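Local coordinates for DNA polymerase sliding clamp (Archaeoglobus fulgidus, PDB 1RWZ), which forms a ring-shaped homotrimeric clamp that encircles DNA and probably tethers the polymerase and other replication proteins to it as a moving platform, at residues A189-F201 against A232-S244. Sequence-based numbering, arbitrary orientation.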
# COMPACT_ATOMS: atom_id res chain seq x y z
N ALA A 189 -40.02 6.18 2.20
CA ALA A 189 -39.62 4.92 1.60
C ALA A 189 -38.76 4.10 2.56
O ALA A 189 -38.06 4.66 3.41
CB ALA A 189 -38.85 5.18 0.31
N ARG A 190 -38.80 2.79 2.41
CA ARG A 190 -38.02 1.91 3.27
C ARG A 190 -37.80 0.58 2.56
O ARG A 190 -38.77 -0.11 2.24
CB ARG A 190 -38.78 1.69 4.58
CG ARG A 190 -38.07 0.85 5.64
CD ARG A 190 -39.01 0.61 6.83
NE ARG A 190 -38.40 -0.21 7.87
CZ ARG A 190 -37.54 0.23 8.78
NH1 ARG A 190 -37.18 1.51 8.79
NH2 ARG A 190 -37.03 -0.60 9.68
N SER A 191 -36.55 0.24 2.29
CA SER A 191 -36.20 -1.02 1.62
C SER A 191 -34.91 -1.59 2.20
O SER A 191 -34.11 -0.86 2.77
CB SER A 191 -36.02 -0.81 0.11
OG SER A 191 -37.24 -0.50 -0.53
N MET A 192 -34.71 -2.90 2.06
CA MET A 192 -33.50 -3.54 2.57
C MET A 192 -32.66 -4.05 1.41
O MET A 192 -33.20 -4.54 0.42
CB MET A 192 -33.86 -4.70 3.51
CG MET A 192 -32.65 -5.35 4.16
SD MET A 192 -33.07 -6.24 5.67
CE MET A 192 -32.29 -5.23 6.87
N PHE A 193 -31.34 -3.93 1.53
CA PHE A 193 -30.43 -4.35 0.47
C PHE A 193 -29.17 -5.06 0.95
O PHE A 193 -28.79 -4.95 2.11
CB PHE A 193 -29.98 -3.14 -0.37
CG PHE A 193 -31.11 -2.35 -0.94
CD1 PHE A 193 -31.55 -1.18 -0.31
CD2 PHE A 193 -31.76 -2.78 -2.09
CE1 PHE A 193 -32.64 -0.47 -0.82
CE2 PHE A 193 -32.84 -2.08 -2.61
CZ PHE A 193 -33.29 -0.92 -1.97
N SER A 194 -28.53 -5.77 0.03
CA SER A 194 -27.30 -6.49 0.30
C SER A 194 -26.11 -5.54 0.36
O SER A 194 -25.86 -4.78 -0.59
CB SER A 194 -27.04 -7.53 -0.80
OG SER A 194 -25.65 -7.80 -0.92
N VAL A 195 -25.37 -5.59 1.46
CA VAL A 195 -24.20 -4.73 1.64
C VAL A 195 -23.10 -5.09 0.64
O VAL A 195 -22.38 -4.20 0.17
CB VAL A 195 -23.64 -4.85 3.08
CG1 VAL A 195 -22.30 -4.11 3.19
CG2 VAL A 195 -24.62 -4.26 4.07
N ASP A 196 -22.96 -6.37 0.32
CA ASP A 196 -21.93 -6.82 -0.61
C ASP A 196 -21.97 -6.06 -1.93
O ASP A 196 -20.94 -5.58 -2.42
CB ASP A 196 -22.06 -8.32 -0.90
CG ASP A 196 -21.75 -9.18 0.31
OD1 ASP A 196 -20.71 -8.95 0.97
OD2 ASP A 196 -22.55 -10.11 0.60
N TYR A 197 -23.16 -5.95 -2.51
CA TYR A 197 -23.30 -5.23 -3.77
C TYR A 197 -23.06 -3.73 -3.61
O TYR A 197 -22.39 -3.11 -4.44
CB TYR A 197 -24.68 -5.46 -4.39
CG TYR A 197 -24.78 -6.73 -5.19
CD1 TYR A 197 -25.08 -7.95 -4.58
CD2 TYR A 197 -24.58 -6.72 -6.57
CE1 TYR A 197 -25.18 -9.13 -5.32
CE2 TYR A 197 -24.67 -7.89 -7.32
CZ TYR A 197 -24.98 -9.09 -6.69
OH TYR A 197 -25.08 -10.24 -7.44
N LEU A 198 -23.62 -3.15 -2.55
CA LEU A 198 -23.47 -1.72 -2.31
C LEU A 198 -22.00 -1.35 -2.15
O LEU A 198 -21.55 -0.32 -2.65
CB LEU A 198 -24.25 -1.31 -1.06
CG LEU A 198 -25.78 -1.41 -1.18
CD1 LEU A 198 -26.43 -1.18 0.18
CD2 LEU A 198 -26.28 -0.39 -2.19
N LYS A 199 -21.26 -2.21 -1.46
CA LYS A 199 -19.84 -1.96 -1.24
C LYS A 199 -19.10 -1.99 -2.58
O LYS A 199 -18.23 -1.15 -2.83
CB LYS A 199 -19.27 -3.01 -0.28
CG LYS A 199 -17.85 -2.74 0.19
CD LYS A 199 -17.44 -3.77 1.22
CE LYS A 199 -16.03 -3.53 1.74
NZ LYS A 199 -15.62 -4.61 2.67
N GLU A 200 -19.45 -2.95 -3.43
CA GLU A 200 -18.81 -3.07 -4.75
C GLU A 200 -19.10 -1.84 -5.60
O GLU A 200 -18.21 -1.32 -6.28
CB GLU A 200 -19.32 -4.34 -5.45
CG GLU A 200 -18.57 -4.71 -6.73
CD GLU A 200 -17.10 -5.00 -6.49
OE1 GLU A 200 -16.75 -5.56 -5.43
OE2 GLU A 200 -16.27 -4.67 -7.37
N PHE A 201 -20.35 -1.37 -5.57
CA PHE A 201 -20.75 -0.18 -6.34
C PHE A 201 -19.86 1.02 -6.00
O PHE A 201 -19.39 1.73 -6.88
CB PHE A 201 -22.19 0.22 -6.01
CG PHE A 201 -23.23 -0.79 -6.40
CD1 PHE A 201 -24.51 -0.72 -5.85
CD2 PHE A 201 -22.96 -1.79 -7.33
CE1 PHE A 201 -25.51 -1.62 -6.22
CE2 PHE A 201 -23.96 -2.70 -7.71
CZ PHE A 201 -25.23 -2.61 -7.15
N ALA A 232 -18.93 11.46 -16.20
CA ALA A 232 -19.67 10.23 -16.44
C ALA A 232 -20.82 10.01 -15.47
O ALA A 232 -20.74 10.38 -14.31
CB ALA A 232 -18.73 9.03 -16.37
N LYS A 233 -21.89 9.42 -15.99
CA LYS A 233 -23.03 9.08 -15.16
C LYS A 233 -23.00 7.56 -15.10
O LYS A 233 -23.02 6.89 -16.13
CB LYS A 233 -24.34 9.56 -15.78
CG LYS A 233 -25.56 9.15 -14.97
CD LYS A 233 -26.82 9.89 -15.40
CE LYS A 233 -26.78 11.35 -14.96
NZ LYS A 233 -28.06 12.06 -15.22
N VAL A 234 -22.90 7.02 -13.89
CA VAL A 234 -22.88 5.58 -13.70
C VAL A 234 -23.98 5.26 -12.70
O VAL A 234 -23.88 5.59 -11.52
CB VAL A 234 -21.52 5.11 -13.14
CG1 VAL A 234 -21.56 3.62 -12.84
CG2 VAL A 234 -20.42 5.42 -14.16
N GLU A 235 -25.04 4.64 -13.20
CA GLU A 235 -26.16 4.27 -12.36
C GLU A 235 -26.17 2.78 -12.11
O GLU A 235 -26.04 1.98 -13.04
CB GLU A 235 -27.48 4.67 -13.02
CG GLU A 235 -28.71 4.13 -12.27
CD GLU A 235 -30.03 4.57 -12.87
OE1 GLU A 235 -31.08 4.04 -12.44
OE2 GLU A 235 -30.04 5.44 -13.76
N TYR A 236 -26.29 2.42 -10.84
CA TYR A 236 -26.37 1.02 -10.44
C TYR A 236 -27.78 0.85 -9.88
O TYR A 236 -28.29 1.72 -9.16
CB TYR A 236 -25.36 0.68 -9.34
CG TYR A 236 -23.94 0.45 -9.82
CD1 TYR A 236 -22.90 1.28 -9.42
CD2 TYR A 236 -23.63 -0.64 -10.64
CE1 TYR A 236 -21.58 1.03 -9.81
CE2 TYR A 236 -22.33 -0.90 -11.04
CZ TYR A 236 -21.30 -0.07 -10.62
OH TYR A 236 -20.00 -0.35 -10.98
N ILE A 237 -28.42 -0.26 -10.22
CA ILE A 237 -29.75 -0.56 -9.72
C ILE A 237 -29.60 -1.89 -9.01
O ILE A 237 -29.03 -2.84 -9.55
CB ILE A 237 -30.78 -0.68 -10.87
CG1 ILE A 237 -30.83 0.64 -11.64
CG2 ILE A 237 -32.16 -1.03 -10.30
CD1 ILE A 237 -31.73 0.62 -12.86
N LEU A 238 -30.10 -1.96 -7.78
CA LEU A 238 -29.98 -3.16 -6.96
C LEU A 238 -31.33 -3.68 -6.49
O LEU A 238 -32.11 -2.93 -5.90
CB LEU A 238 -29.09 -2.86 -5.75
CG LEU A 238 -28.86 -3.96 -4.72
CD1 LEU A 238 -28.24 -5.18 -5.39
CD2 LEU A 238 -27.96 -3.45 -3.60
N ALA A 239 -31.58 -4.96 -6.75
CA ALA A 239 -32.83 -5.60 -6.34
C ALA A 239 -32.93 -5.60 -4.81
O ALA A 239 -31.93 -5.71 -4.11
CB ALA A 239 -32.89 -7.04 -6.87
N PRO A 240 -34.16 -5.50 -4.28
CA PRO A 240 -34.36 -5.48 -2.83
C PRO A 240 -34.55 -6.85 -2.17
O PRO A 240 -34.85 -7.84 -2.84
CB PRO A 240 -35.61 -4.63 -2.68
CG PRO A 240 -36.45 -5.12 -3.85
CD PRO A 240 -35.43 -5.23 -4.99
N ARG A 241 -34.36 -6.87 -0.86
CA ARG A 241 -34.58 -8.07 -0.06
C ARG A 241 -35.88 -7.73 0.67
O ARG A 241 -36.43 -6.64 0.47
CB ARG A 241 -33.44 -8.29 0.95
CG ARG A 241 -32.10 -8.64 0.28
CD ARG A 241 -31.03 -9.06 1.29
NE ARG A 241 -29.78 -9.42 0.62
CZ ARG A 241 -28.75 -10.03 1.20
NH1 ARG A 241 -28.81 -10.38 2.48
NH2 ARG A 241 -27.66 -10.32 0.50
N ILE A 242 -36.39 -8.63 1.49
CA ILE A 242 -37.63 -8.37 2.22
C ILE A 242 -37.40 -7.47 3.43
O ILE A 242 -36.69 -7.85 4.35
CB ILE A 242 -38.28 -9.70 2.68
CG1 ILE A 242 -38.60 -10.58 1.47
CG2 ILE A 242 -39.55 -9.41 3.48
CD1 ILE A 242 -39.58 -9.96 0.50
N GLU A 243 -38.01 -6.28 3.43
CA GLU A 243 -37.87 -5.34 4.55
C GLU A 243 -39.11 -5.47 5.43
O GLU A 243 -40.24 -5.27 4.96
CB GLU A 243 -37.75 -3.90 4.03
CG GLU A 243 -37.19 -2.89 5.03
CD GLU A 243 -38.07 -2.70 6.25
OE1 GLU A 243 -39.25 -2.33 6.09
OE2 GLU A 243 -37.57 -2.90 7.38
N SER A 244 -38.91 -5.81 6.70
CA SER A 244 -40.04 -5.98 7.61
C SER A 244 -39.72 -5.63 9.06
O SER A 244 -38.67 -5.01 9.32
CB SER A 244 -40.53 -7.43 7.54
OG SER A 244 -39.46 -8.33 7.75
O HOH W 1 -40.43 -1.48 4.02
O HOH W 2 -37.00 -4.06 0.74
O HOH W 3 -30.05 -6.51 -2.28
O HOH W 4 -24.88 -11.37 1.34
O HOH W 5 -17.86 -0.80 -8.96
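L238 is the main bump of strand 232-238, pushed into a hollow walled by F193, Y197, L198 and F201. Its two methyls split the work: CD1 presses on CB of Y197 at 3.7 Å, while CD2 touches both CB of F193 and CD2 of L198. CB of L238 meets the rim of the F201 ring. Two residues earlier in the strand, Y236 lies against that ring in an offset stack, centroids 4.2 Å apart and planes only 10° from parallel, and CB of Y236 stands over the centre of the F201 face. The hydroxyl of Y236 runs on to the carbonyl of A17 and, through a water, to E200 O. Past the strand, P240 CB packs on CE2 of F193, whose ring edge faces A239 O, and N of R241 bonds to M192 O (2.9 Å, nearly straight at 172°). The side chain of R241 reaches back, extended from CG to NE, and lays one guanidinium face over CA of S194; its NH1 is held by Q151. E243 fits against M192, CB to CB at 4.0 Å, then bends at chi2 (-64°) so that its carboxylate meets R190 in a salt bridge, OE2 of E243 2.9 Å from NE of R190, the carboxylate and guanidinium planes almost perpendicular. Beyond the strand the C-terminal tail thus runs on along strand 189-194, while helix 195-201 packs antiparallel to strand 232-238 with its axis 10.0 Å away, the helix-on-sheet layering of the PCNA clamp, whose helices line the channel for DNA.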